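PDB 4F21: Carboxylesterase/phospholipase family protein from Francisella tularensis subsp. tularensis, which probably hydrolyses carboxylic ester bonds as a serine hydrolase of the alpha/beta hydrolase superfamily. Local coordinates for residues 34-39 against 66-71; 58-63 against 234-239; 76-81 against 111-116; 146-151 against 165-170. All blocks are in the same frame, centred on the assembly; numbering follows the deposited sequence.

Interaction 1 of 4, residues 34-39 against 66-71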
loop_
_atom_site.group_PDB
_atom_site.type_symbol
_atom_site.label_atom_id
_atom_site.label_comp_id
_atom_site.label_asym_id
_atom_site.label_seq_id
_atom_site.Cartn_x
_atom_site.Cartn_y
_atom_site.Cartn_z
ATOM N N LYS A 34 10.831 -4.337 -22.346
ATOM C CA LYS A 34 10.454 -3.355 -23.355
ATOM C C LYS A 34 10.393 -1.975 -22.708
ATOM O O LYS A 34 10.766 -1.813 -21.546
ATOM C CB LYS A 34 9.106 -3.708 -23.992
ATOM C CG LYS A 34 9.078 -5.059 -24.697
ATOM C CD LYS A 34 7.723 -5.326 -25.335
ATOM C CE LYS A 34 7.695 -6.679 -26.028
ATOM N NZ LYS A 34 6.375 -6.943 -26.666
ATOM N N GLN A 35 9.921 -0.985 -23.459
ATOM C CA GLN A 35 9.839 0.382 -22.959
ATOM C C GLN A 35 8.942 0.473 -21.729
ATOM O O GLN A 35 7.891 -0.160 -21.673
ATOM C CB GLN A 35 9.319 1.316 -24.051
ATOM C CG GLN A 35 9.352 2.783 -23.670
ATOM C CD GLN A 35 8.607 3.654 -24.658
ATOM O OE1 GLN A 35 7.520 3.301 -25.116
ATOM N NE2 GLN A 35 9.191 4.798 -24.995
ATOM N N ALA A 36 9.365 1.259 -20.745
ATOM C CA ALA A 36 8.572 1.454 -19.537
ATOM C C ALA A 36 7.332 2.273 -19.850
ATOM O O ALA A 36 7.425 3.422 -20.274
ATOM C CB ALA A 36 9.393 2.132 -18.454
ATOM N N ARG A 37 6.169 1.667 -19.644
ATOM C CA ARG A 37 4.903 2.345 -19.867
ATOM C C ARG A 37 4.130 2.374 -18.555
ATOM O O ARG A 37 3.290 3.246 -18.333
ATOM C CB ARG A 37 4.104 1.632 -20.965
ATOM C CG ARG A 37 2.909 2.417 -21.500
ATOM C CD ARG A 37 2.506 1.949 -22.898
ATOM N NE ARG A 37 2.109 0.543 -22.939
ATOM C CZ ARG A 37 0.853 0.114 -22.844
ATOM N NH1 ARG A 37 -0.136 0.982 -22.694
ATOM N NH2 ARG A 37 0.584 -1.185 -22.892
ATOM N N PHE A 38 4.441 1.421 -17.680
ATOM C CA PHE A 38 3.757 1.289 -16.397
ATOM C C PHE A 38 4.757 1.266 -15.248
ATOM O O PHE A 38 5.958 1.130 -15.470
ATOM C CB PHE A 38 2.905 0.021 -16.382
ATOM C CG PHE A 38 1.944 -0.078 -17.537
ATOM C CD1 PHE A 38 0.867 0.785 -17.633
ATOM C CD2 PHE A 38 2.114 -1.039 -18.518
ATOM C CE1 PHE A 38 -0.016 0.696 -18.687
ATOM C CE2 PHE A 38 1.230 -1.132 -19.576
ATOM C CZ PHE A 38 0.165 -0.263 -19.659
ATOM N N CYS A 39 4.264 1.406 -14.020
ATOM C CA CYS A 39 5.143 1.433 -12.852
ATOM C C CYS A 39 4.443 1.000 -11.564
ATOM O O CYS A 39 3.298 1.367 -11.308
ATOM C CB CYS A 39 5.762 2.824 -12.674
ATOM S SG CYS A 39 6.956 2.957 -11.320
ATOM N N GLU A 66 6.527 -4.123 -20.014
ATOM C CA GLU A 66 6.377 -2.672 -19.935
ATOM C C GLU A 66 6.107 -2.157 -18.523
ATOM O O GLU A 66 5.386 -1.175 -18.350
ATOM C CB GLU A 66 5.252 -2.211 -20.863
ATOM C CG GLU A 66 5.362 -2.727 -22.284
ATOM C CD GLU A 66 4.287 -2.161 -23.188
ATOM O OE1 GLU A 66 4.443 -1.010 -23.647
ATOM O OE2 GLU A 66 3.287 -2.867 -23.438
ATOM N N ILE A 67 6.686 -2.807 -17.519
ATOM C CA ILE A 67 6.444 -2.411 -16.132
ATOM C C ILE A 67 7.730 -2.156 -15.341
ATOM O O ILE A 67 8.519 -3.073 -15.106
ATOM C CB ILE A 67 5.581 -3.455 -15.387
ATOM C CG1 ILE A 67 4.231 -3.624 -16.083
ATOM C CG2 ILE A 67 5.367 -3.039 -13.945
ATOM C CD1 ILE A 67 3.325 -4.629 -15.422
ATOM N N ARG A 68 7.932 -0.902 -14.940
ATOM C CA ARG A 68 9.045 -0.529 -14.075
ATOM C C ARG A 68 8.683 -0.790 -12.622
ATOM O O ARG A 68 7.583 -0.467 -12.187
ATOM C CB ARG A 68 9.382 0.952 -14.242
ATOM C CG ARG A 68 10.457 1.449 -13.280
ATOM C CD ARG A 68 10.630 2.959 -13.346
ATOM N NE ARG A 68 11.237 3.398 -14.598
ATOM C CZ ARG A 68 10.570 3.960 -15.599
ATOM N NH1 ARG A 68 9.265 4.151 -15.495
ATOM N NH2 ARG A 68 11.207 4.331 -16.702
ATOM N N PHE A 69 9.607 -1.369 -11.865
ATOM C CA PHE A 69 9.351 -1.624 -10.450
ATOM C C PHE A 69 10.211 -0.757 -9.531
ATOM O O PHE A 69 11.437 -0.696 -9.682
ATOM C CB PHE A 69 9.533 -3.107 -10.118
ATOM C CG PHE A 69 8.330 -3.955 -10.439
ATOM C CD1 PHE A 69 8.234 -4.621 -11.648
ATOM C CD2 PHE A 69 7.295 -4.086 -9.526
ATOM C CE1 PHE A 69 7.131 -5.403 -11.938
ATOM C CE2 PHE A 69 6.191 -4.866 -9.814
ATOM C CZ PHE A 69 6.109 -5.525 -11.021
ATOM N N ILE A 70 9.552 -0.094 -8.582
ATOM C CA ILE A 70 10.228 0.767 -7.614
ATOM C C ILE A 70 10.133 0.203 -6.197
ATOM O O ILE A 70 9.044 0.108 -5.639
ATOM C CB ILE A 70 9.622 2.181 -7.616
ATOM C CG1 ILE A 70 9.724 2.797 -9.007
ATOM C CG2 ILE A 70 10.319 3.067 -6.592
ATOM C CD1 ILE A 70 11.142 2.908 -9.509
ATOM N N PHE A 71 11.279 -0.166 -5.625
ATOM C CA PHE A 71 11.348 -0.686 -4.260
ATOM C C PHE A 71 12.143 0.240 -3.344
ATOM O O PHE A 71 13.334 0.017 -3.126
ATOM C CB PHE A 71 12.016 -2.064 -4.242
ATOM C CG PHE A 71 11.142 -3.178 -4.733
ATOM C CD1 PHE A 71 10.271 -3.822 -3.873
ATOM C CD2 PHE A 71 11.206 -3.594 -6.051
ATOM C CE1 PHE A 71 9.469 -4.851 -4.319
ATOM C CE2 PHE A 71 10.407 -4.624 -6.506
ATOM C CZ PHE A 71 9.536 -5.253 -5.638
#
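Arg37 and Glu66 form the salt bridge at the outer end of this contact, two nitrogens taking one oxygen each: NE reaches OE1 at 2.9 Å and NH2 reaches OE2 at 3.2 Å. Both oxygens lie close to the guanidinium plane but are approached from above the carboxylate, the two planes standing 44° apart. A bend at chi3 (61°) turns the guanidinium side-on to the acid. Phe38 CZ sits over one guanidinium face, near its rim.

The backbone bonds belong to the central sheet of the alpha/beta-hydrolase fold, where strands 38-44 and 67-72 run parallel as neighbours. Glu66 O accepts from both Arg37 N and Phe38 N, the latter at 2.8 Å, and Arg68 N donates to Phe38 O at 2.9 Å. Cys39 CA adds a CA-H...O contact to Arg68 O.

Apolar packing divides between the two faces of the sheet. Phe38 CB meets Ile67 CG1 at 3.9 Å on one, and the Phe38 ring also stacks with Phe244. On the face of Cys39 and Arg68, Cys39 SG touches Ile70 CG1 at 3.6 Å. The methyl of Ala36 lies over one face of the Arg68 guanidinium, 3.3 Å from NH2, whose charge is paired with Glu31.

Interaction 2 of 4, residues 58-63 against 234-239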
loop_
_atom_site.group_PDB
_atom_site.type_symbol
_atom_site.label_atom_id
_atom_site.label_comp_id
_atom_site.label_asym_id
_atom_site.label_seq_id
_atom_site.Cartn_x
_atom_site.Cartn_y
_atom_site.Cartn_z
ATOM N N ASN A 58 9.264 -12.327 -9.896
ATOM C CA ASN A 58 9.332 -13.633 -10.543
ATOM C C ASN A 58 8.142 -14.521 -10.196
ATOM O O ASN A 58 8.066 -15.665 -10.646
ATOM C CB ASN A 58 10.628 -14.355 -10.172
ATOM C CG ASN A 58 11.630 -13.446 -9.494
ATOM O OD1 ASN A 58 11.884 -12.332 -9.951
ATOM N ND2 ASN A 58 12.198 -13.916 -8.389
ATOM N N TYR A 59 7.217 -13.994 -9.397
ATOM C CA TYR A 59 6.089 -14.785 -8.916
ATOM C C TYR A 59 4.786 -14.497 -9.653
ATOM O O TYR A 59 3.749 -15.072 -9.333
ATOM C CB TYR A 59 5.905 -14.587 -7.410
ATOM C CG TYR A 59 7.011 -15.206 -6.588
ATOM C CD1 TYR A 59 8.209 -14.537 -6.385
ATOM C CD2 TYR A 59 6.863 -16.465 -6.028
ATOM C CE1 TYR A 59 9.226 -15.102 -5.640
ATOM C CE2 TYR A 59 7.876 -17.039 -5.280
ATOM C CZ TYR A 59 9.056 -16.352 -5.090
ATOM O OH TYR A 59 10.067 -16.917 -4.345
ATOM N N PHE A 60 4.847 -13.631 -10.656
ATOM C CA PHE A 60 3.646 -13.181 -11.345
ATOM C C PHE A 60 3.504 -13.778 -12.740
ATOM O O PHE A 60 4.482 -14.237 -13.336
ATOM C CB PHE A 60 3.640 -11.655 -11.423
ATOM C CG PHE A 60 3.658 -10.985 -10.082
ATOM C CD1 PHE A 60 3.068 -11.591 -8.984
ATOM C CD2 PHE A 60 4.265 -9.755 -9.916
ATOM C CE1 PHE A 60 3.081 -10.982 -7.748
ATOM C CE2 PHE A 60 4.279 -9.139 -8.678
ATOM C CZ PHE A 60 3.686 -9.752 -7.595
ATOM N N ASP A 61 2.277 -13.762 -13.257
ATOM C CA ASP A 61 1.981 -14.308 -14.581
ATOM C C ASP A 61 1.652 -13.221 -15.607
ATOM O O ASP A 61 1.189 -13.526 -16.706
ATOM C CB ASP A 61 0.807 -15.291 -14.507
ATOM C CG ASP A 61 1.024 -16.388 -13.487
ATOM O OD1 ASP A 61 2.167 -16.872 -13.364
ATOM O OD2 ASP A 61 0.048 -16.767 -12.807
ATOM N N VAL A 62 1.881 -11.961 -15.247
ATOM C CA VAL A 62 1.565 -10.840 -16.132
ATOM C C VAL A 62 2.807 -10.360 -16.856
ATOM O O VAL A 62 3.897 -10.380 -16.290
ATOM C CB VAL A 62 0.993 -9.656 -15.347
ATOM C CG1 VAL A 62 0.357 -8.638 -16.287
ATOM C CG2 VAL A 62 -0.016 -10.151 -14.363
ATOM N N SER A 63 2.635 -9.928 -18.103
ATOM C CA SER A 63 3.744 -9.422 -18.904
ATOM C C SER A 63 4.427 -8.243 -18.218
ATOM O O SER A 63 3.808 -7.208 -17.972
ATOM C CB SER A 63 3.277 -9.035 -20.314
ATOM O OG SER A 63 2.305 -8.003 -20.291
ATOM N N LYS A 234 -1.025 -14.758 -6.907
ATOM C CA LYS A 234 -1.830 -14.885 -8.118
ATOM C C LYS A 234 -2.819 -13.726 -8.243
ATOM O O LYS A 234 -2.948 -13.131 -9.314
ATOM C CB LYS A 234 -2.588 -16.217 -8.133
ATOM C CG LYS A 234 -3.525 -16.376 -9.319
ATOM C CD LYS A 234 -4.602 -17.420 -9.058
ATOM C CE LYS A 234 -5.570 -17.497 -10.233
ATOM N NZ LYS A 234 -6.744 -18.369 -9.943
ATOM N N ASP A 235 -3.508 -13.404 -7.149
ATOM C CA ASP A 235 -4.493 -12.322 -7.178
ATOM C C ASP A 235 -3.872 -10.936 -7.410
ATOM O O ASP A 235 -4.474 -10.075 -8.052
ATOM C CB ASP A 235 -5.342 -12.314 -5.904
ATOM C CG ASP A 235 -6.575 -13.188 -6.020
ATOM O OD1 ASP A 235 -6.905 -13.602 -7.152
ATOM O OD2 ASP A 235 -7.219 -13.446 -4.978
ATOM N N ILE A 236 -2.678 -10.731 -6.868
ATOM C CA ILE A 236 -1.927 -9.492 -7.031
ATOM C C ILE A 236 -1.548 -9.335 -8.496
ATOM O O ILE A 236 -1.778 -8.282 -9.114
ATOM C CB ILE A 236 -0.638 -9.534 -6.187
ATOM C CG1 ILE A 236 -0.966 -9.431 -4.696
ATOM C CG2 ILE A 236 0.316 -8.425 -6.594
ATOM C CD1 ILE A 236 0.229 -9.649 -3.813
ATOM N N SER A 237 -0.959 -10.400 -9.034
ATOM C CA SER A 237 -0.659 -10.503 -10.454
ATOM C C SER A 237 -1.883 -10.116 -11.270
ATOM O O SER A 237 -1.829 -9.217 -12.110
ATOM C CB SER A 237 -0.241 -11.935 -10.792
ATOM O OG SER A 237 -0.513 -12.240 -12.146
ATOM N N ASN A 238 -2.998 -10.779 -10.992
ATOM C CA ASN A 238 -4.241 -10.506 -11.697
ATOM C C ASN A 238 -4.730 -9.061 -11.541
ATOM O O ASN A 238 -5.385 -8.526 -12.435
ATOM C CB ASN A 238 -5.321 -11.517 -11.296
ATOM C CG ASN A 238 -5.070 -12.897 -11.879
ATOM O OD1 ASN A 238 -4.971 -13.887 -11.154
ATOM N ND2 ASN A 238 -4.958 -12.967 -13.199
ATOM N N PHE A 239 -4.393 -8.423 -10.422
ATOM C CA PHE A 239 -4.742 -7.015 -10.228
ATOM C C PHE A 239 -3.926 -6.133 -11.157
ATOM O O PHE A 239 -4.482 -5.311 -11.886
ATOM C CB PHE A 239 -4.531 -6.569 -8.779
ATOM C CG PHE A 239 -4.865 -5.114 -8.536
ATOM C CD1 PHE A 239 -6.155 -4.729 -8.200
ATOM C CD2 PHE A 239 -3.891 -4.132 -8.646
ATOM C CE1 PHE A 239 -6.465 -3.397 -7.973
ATOM C CE2 PHE A 239 -4.196 -2.799 -8.424
ATOM C CZ PHE A 239 -5.483 -2.433 -8.086
#
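Phe60 and Ser237 bring the backbones together, their CA atoms 5.1 Å apart where the loop leaving a short 3-10 turn passes the helical segment 234-239. That helix, 230-243, is the C-terminal helix of the alpha/beta-hydrolase fold, and the loop belongs to the connection between strands 38-44 and 67-72. The contact therefore joins the last helix to an early crossover of the chain.

Ser237 is the hub. Its hydroxyl oxygen accepts the backbone N-H of Asp61 in a weak bond, long at 3.4 Å but fairly straight at 161°. OG lies anti to the serine's own backbone N (chi1 154°), which directs it to the loop and within weak-bond range of Asp61 N. Val62 approaches the same serine with its CG2 branch, modelled very close to OG and to the carbonyl oxygen, so the exact spacing there is doubtful.

The Phe60 ring forms the apolar half. It leans obliquely on the helix, and Ile233, one turn before Ser237 in the same helix, also touches it. Ile236 faces two ways, meeting this ring and packing on Met161 and Leu163 of strand 159-163. Along the ring, CZ lies 3.8 Å from Ile236 CG2, while CD1 stands 3.8 Å from Ser237 CB.

Interaction 3 of 4, residues 76-81 against 111-116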
loop_
_atom_site.group_PDB
_atom_site.type_symbol
_atom_site.label_atom_id
_atom_site.label_comp_id
_atom_site.label_asym_id
_atom_site.label_seq_id
_atom_site.Cartn_x
_atom_site.Cartn_y
_atom_site.Cartn_z
ATOM N N ILE A 76 12.046 5.086 4.075
ATOM C CA ILE A 76 10.864 5.813 3.623
ATOM C C ILE A 76 9.698 5.545 4.576
ATOM O O ILE A 76 8.747 6.323 4.648
ATOM C CB ILE A 76 10.488 5.435 2.164
ATOM C CG1 ILE A 76 10.179 6.687 1.344
ATOM C CG2 ILE A 76 9.330 4.441 2.120
ATOM C CD1 ILE A 76 10.013 6.426 -0.137
ATOM N N ILE A 77 9.795 4.442 5.314
ATOM C CA ILE A 77 8.811 4.078 6.322
ATOM C C ILE A 77 9.397 4.298 7.709
ATOM O O ILE A 77 10.190 3.484 8.183
ATOM C CB ILE A 77 8.414 2.595 6.210
ATOM C CG1 ILE A 77 7.916 2.266 4.799
ATOM C CG2 ILE A 77 7.360 2.246 7.250
ATOM C CD1 ILE A 77 6.530 2.777 4.499
ATOM N N PRO A 78 9.011 5.400 8.369
ATOM C CA PRO A 78 9.520 5.710 9.710
ATOM C C PRO A 78 9.176 4.616 10.715
ATOM O O PRO A 78 8.203 3.898 10.530
ATOM C CB PRO A 78 8.800 7.016 10.065
ATOM C CG PRO A 78 7.598 7.055 9.170
ATOM C CD PRO A 78 8.032 6.398 7.903
ATOM N N VAL A 79 9.979 4.485 11.763
ATOM C CA VAL A 79 9.765 3.447 12.764
ATOM C C VAL A 79 8.646 3.837 13.729
ATOM O O VAL A 79 7.896 2.988 14.215
ATOM C CB VAL A 79 11.071 3.166 13.543
ATOM C CG1 VAL A 79 11.701 4.471 14.009
ATOM C CG2 VAL A 79 10.822 2.218 14.714
ATOM N N THR A 80 8.514 5.138 13.959
ATOM C CA THR A 80 7.626 5.687 14.983
ATOM C C THR A 80 6.123 5.436 14.791
ATOM O O THR A 80 5.306 5.969 15.543
ATOM C CB THR A 80 7.842 7.206 15.119
ATOM O OG1 THR A 80 7.798 7.811 13.819
ATOM C CG2 THR A 80 9.192 7.493 15.752
ATOM N N ILE A 81 5.753 4.631 13.801
ATOM C CA ILE A 81 4.338 4.410 13.513
ATOM C C ILE A 81 3.743 3.204 14.248
ATOM O O ILE A 81 2.848 3.360 15.081
ATOM C CB ILE A 81 4.068 4.323 11.993
ATOM C CG1 ILE A 81 5.136 3.481 11.297
ATOM C CG2 ILE A 81 4.045 5.716 11.381
ATOM C CD1 ILE A 81 5.066 3.545 9.788
ATOM N N ASN A 111 2.905 11.717 7.271
ATOM C CA ASN A 111 2.924 12.829 6.318
ATOM C C ASN A 111 4.214 12.929 5.505
ATOM O O ASN A 111 4.191 12.840 4.274
ATOM C CB ASN A 111 2.658 14.158 7.034
ATOM C CG ASN A 111 1.211 14.316 7.469
ATOM O OD1 ASN A 111 0.931 14.622 8.627
ATOM N ND2 ASN A 111 0.286 14.117 6.537
ATOM N N SER A 112 5.334 13.099 6.206
ATOM C CA SER A 112 6.642 13.196 5.570
ATOM C C SER A 112 6.841 12.041 4.604
ATOM O O SER A 112 7.134 12.255 3.423
ATOM C CB SER A 112 7.753 13.198 6.624
ATOM O OG SER A 112 7.701 12.032 7.427
ATOM N N SER A 113 6.636 10.825 5.107
ATOM C CA SER A 113 6.781 9.619 4.303
ATOM C C SER A 113 5.915 9.706 3.055
ATOM O O SER A 113 6.379 9.417 1.946
ATOM C CB SER A 113 6.407 8.382 5.115
ATOM O OG SER A 113 6.635 7.206 4.365
ATOM N N ILE A 114 4.668 10.137 3.240
ATOM C CA ILE A 114 3.746 10.303 2.124
ATOM C C ILE A 114 4.391 11.198 1.082
ATOM O O ILE A 114 4.467 10.835 -0.096
ATOM C CB ILE A 114 2.407 10.920 2.571
ATOM C CG1 ILE A 114 1.635 9.940 3.458
ATOM C CG2 ILE A 114 1.573 11.326 1.363
ATOM C CD1 ILE A 114 0.305 10.473 3.945
ATOM N N ALA A 115 4.900 12.342 1.536
ATOM C CA ALA A 115 5.521 13.310 0.643
ATOM C C ALA A 115 6.652 12.655 -0.131
ATOM O O ALA A 115 6.817 12.907 -1.330
ATOM C CB ALA A 115 6.031 14.510 1.421
ATOM N N LYS A 116 7.407 11.790 0.549
ATOM C CA LYS A 116 8.508 11.093 -0.098
ATOM C C LYS A 116 7.946 10.366 -1.303
ATOM O O LYS A 116 8.391 10.587 -2.434
ATOM C CB LYS A 116 9.186 10.115 0.864
ATOM C CG LYS A 116 9.731 10.771 2.125
ATOM C CD LYS A 116 10.236 9.741 3.123
ATOM C CE LYS A 116 10.642 10.395 4.436
ATOM N NZ LYS A 116 10.964 9.389 5.487
#
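Ser113 presses its side chain against the backbone of Ile76, where the loop that follows strand 67-72 of the alpha/beta-hydrolase sheet meets the first turns of helix 111-126. The contact is closest here. The hydroxyl of Ser113 is modelled as donating to Ile76 O, but the separation is shorter than a normal hydrogen bond and its value is doubtful. OG lies opposite the backbone N of its own residue (chi1 -176°), which carries it out from the helix to the loop carbonyl. Ile145 of helix 144-150 packs on Ser113 and also on Ile77, keeping this side buried. The buried Ile76 side chain is closely packed too: Lys116 runs extended alongside it, the two pointing opposite ways, and the lysine's methylenes make the contact, with Ile76 CG1 3.6 Å from Lys116 CB.

Towards solvent the fit is looser. Pro78, partly exposed, approaches through its CD atom, 3.8 Å from Ser113 CB. Lys116 is also partly exposed; its ammonium stays close to the Ile76 backbone and makes a weak hydrogen bond to the carbonyl oxygen of Asp75. Between that ammonium and the helix, Lys116 CD approaches Ile76 CG1 to 3.5 Å.

Interaction 4 of 4, residues 146-151 against 165-170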
loop_
_atom_site.group_PDB
_atom_site.type_symbol
_atom_site.label_atom_id
_atom_site.label_comp_id
_atom_site.label_asym_id
_atom_site.label_seq_id
_atom_site.Cartn_x
_atom_site.Cartn_y
_atom_site.Cartn_z
ATOM N N ALA A 146 0.563 3.953 1.255
ATOM C CA ALA A 146 0.130 3.781 -0.129
ATOM C C ALA A 146 -1.298 4.273 -0.321
ATOM O O ALA A 146 -1.603 4.986 -1.282
ATOM C CB ALA A 146 0.248 2.327 -0.544
ATOM N N THR A 147 -2.170 3.882 0.602
ATOM C CA THR A 147 -3.573 4.266 0.548
ATOM C C THR A 147 -3.720 5.761 0.794
ATOM O O THR A 147 -4.125 6.502 -0.106
ATOM C CB THR A 147 -4.413 3.462 1.565
ATOM O OG1 THR A 147 -4.407 2.077 1.198
ATOM C CG2 THR A 147 -5.843 3.953 1.590
ATOM N N TYR A 148 -3.360 6.191 2.005
ATOM C CA TYR A 148 -3.422 7.598 2.416
ATOM C C TYR A 148 -2.838 8.551 1.387
ATOM O O TYR A 148 -3.384 9.627 1.151
ATOM C CB TYR A 148 -2.695 7.807 3.747
ATOM C CG TYR A 148 -3.552 7.587 4.974
ATOM C CD1 TYR A 148 -4.904 7.904 4.971
ATOM C CD2 TYR A 148 -3.005 7.066 6.137
ATOM C CE1 TYR A 148 -5.685 7.702 6.092
ATOM C CE2 TYR A 148 -3.774 6.863 7.258
ATOM C CZ TYR A 148 -5.113 7.182 7.232
ATOM O OH TYR A 148 -5.878 6.975 8.355
ATOM N N THR A 149 -1.718 8.158 0.789
ATOM C CA THR A 149 -1.098 8.951 -0.262
ATOM C C THR A 149 -2.047 9.120 -1.443
ATOM O O THR A 149 -2.393 10.243 -1.820
ATOM C CB THR A 149 0.209 8.303 -0.758
ATOM O OG1 THR A 149 1.165 8.275 0.309
ATOM C CG2 THR A 149 0.780 9.084 -1.933
ATOM N N ALA A 150 -2.485 7.996 -2.002
ATOM C CA ALA A 150 -3.289 8.011 -3.220
ATOM C C ALA A 150 -4.606 8.759 -3.043
ATOM O O ALA A 150 -5.072 9.433 -3.962
ATOM C CB ALA A 150 -3.534 6.595 -3.710
ATOM N N ILE A 151 -5.196 8.651 -1.858
ATOM C CA ILE A 151 -6.469 9.311 -1.591
ATOM C C ILE A 151 -6.294 10.779 -1.203
ATOM O O ILE A 151 -7.277 11.493 -1.022
ATOM C CB ILE A 151 -7.290 8.575 -0.512
ATOM C CG1 ILE A 151 -6.637 8.728 0.860
ATOM C CG2 ILE A 151 -7.454 7.107 -0.874
ATOM C CD1 ILE A 151 -7.441 8.100 1.974
ATOM N N THR A 165 -2.701 -4.473 6.191
ATOM C CA THR A 165 -2.493 -3.138 6.739
ATOM C C THR A 165 -3.761 -2.483 7.290
ATOM O O THR A 165 -4.807 -2.470 6.640
ATOM C CB THR A 165 -1.879 -2.199 5.688
ATOM O OG1 THR A 165 -0.634 -2.739 5.230
ATOM C CG2 THR A 165 -1.634 -0.841 6.291
ATOM N N TYR A 166 -3.647 -1.933 8.494
ATOM C CA TYR A 166 -4.740 -1.212 9.130
ATOM C C TYR A 166 -4.743 0.257 8.710
ATOM O O TYR A 166 -3.876 0.694 7.957
ATOM C CB TYR A 166 -4.661 -1.346 10.657
ATOM C CG TYR A 166 -3.503 -0.617 11.316
ATOM C CD1 TYR A 166 -2.220 -0.665 10.787
ATOM C CD2 TYR A 166 -3.701 0.121 12.474
ATOM C CE1 TYR A 166 -1.172 0.003 11.392
ATOM C CE2 TYR A 166 -2.662 0.789 13.086
ATOM C CZ TYR A 166 -1.399 0.728 12.543
ATOM O OH TYR A 166 -0.365 1.400 13.155
ATOM N N LEU A 167 -5.720 1.016 9.197
ATOM C CA LEU A 167 -5.860 2.416 8.813
ATOM C C LEU A 167 -5.773 3.335 10.030
ATOM O O LEU A 167 -6.797 3.693 10.611
ATOM C CB LEU A 167 -7.187 2.623 8.083
ATOM C CG LEU A 167 -7.241 3.684 6.984
ATOM C CD1 LEU A 167 -6.067 3.527 6.033
ATOM C CD2 LEU A 167 -8.551 3.586 6.222
ATOM N N PRO A 168 -4.545 3.719 10.421
ATOM C CA PRO A 168 -4.305 4.536 11.615
ATOM C C PRO A 168 -4.530 6.018 11.353
ATOM O O PRO A 168 -4.531 6.440 10.197
ATOM C CB PRO A 168 -2.822 4.295 11.894
ATOM C CG PRO A 168 -2.241 4.117 10.547
ATOM C CD PRO A 168 -3.286 3.381 9.735
ATOM N N ALA A 169 -4.711 6.788 12.424
ATOM C CA ALA A 169 -4.891 8.237 12.339
ATOM C C ALA A 169 -5.960 8.631 11.323
ATOM O O ALA A 169 -5.825 9.636 10.627
ATOM C CB ALA A 169 -3.570 8.924 12.018
ATOM N N TRP A 170 -7.018 7.829 11.247
ATOM C CA TRP A 170 -8.106 8.071 10.306
ATOM C C TRP A 170 -8.757 9.431 10.543
ATOM O O TRP A 170 -9.286 10.039 9.616
ATOM C CB TRP A 170 -9.140 6.942 10.380
ATOM C CG TRP A 170 -10.361 7.161 9.529
ATOM C CD1 TRP A 170 -11.621 7.454 9.965
ATOM C CD2 TRP A 170 -10.435 7.108 8.098
ATOM N NE1 TRP A 170 -12.473 7.583 8.896
ATOM C CE2 TRP A 170 -11.771 7.377 7.740
ATOM C CE3 TRP A 170 -9.503 6.860 7.088
ATOM C CZ2 TRP A 170 -12.197 7.402 6.415
ATOM C CZ3 TRP A 170 -9.929 6.883 5.774
ATOM C CH2 TRP A 170 -11.262 7.152 5.449
#
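Tyr148 and Leu167 meet over one face of the tyrosine ring: Leu167 CD1 lies 4.2 Å from the ring centroid and 20° off the normal, a CH-pi contact displaced towards the hydroxyl end. At the ring edge, near its plane, are Pro168 O and Trp170 CE3, the latter 4.0 Å from Tyr148 CE1. The indole in turn receives Tyr148 OH at its own edge, 3.8 Å from CE3, so the two aromatic groups meet by their rims and not by a face. Within the loop, Pro168 CD sits over the centre of the Tyr166 ring.

The tyrosine hydroxyl is modelled as donating to Pro168 O, but so close that the geometry is doubtful. Tyr148 OH also comes 3.2 Å from Trp170 CA, close to the start of the short helix 170-173, for which Ala169 is the N-cap residue. Trp170 CG lies anti to its N (chi1 175°), which brings the six-membered ring back to the tyrosine.

Helix 144-150 comes just after Ser140, probably the nucleophile of the hydrolase family's Ser-His-Asp triad, and Thr165 OG1 bonds to Ser140 O. Around the contact, Phe173 of helix 170-173 stacks with Tyr148; Leu205 of helix 199-210 packs on Leu167, and Ile160 and Ala162 of strand 159-163 touch Thr147.

In the fold
Interactions 3 and 4 are buried and adjoin each other: Ile114 of the helix in 111-116 packs on Tyr148 and Thr149 of the helix in 146-151, and their centres lie 12 Å apart. Interactions 1 and 2 are more peripheral and partly buried. Segment 58-63 of interaction 2 comes shortly before 66-71 of interaction 1, and the two contacts lie about 14 Å apart between centres. The chemistry follows place. Strand pairing by backbone bonds and a salt bridge mark interaction 1, whereas interaction 2 has a weak bond and an oblique ring on a helix. Both inner contacts set a side-chain hydroxyl against a loop carbonyl, beside a lysine's methylenes in 3 and among aromatic rings in 4.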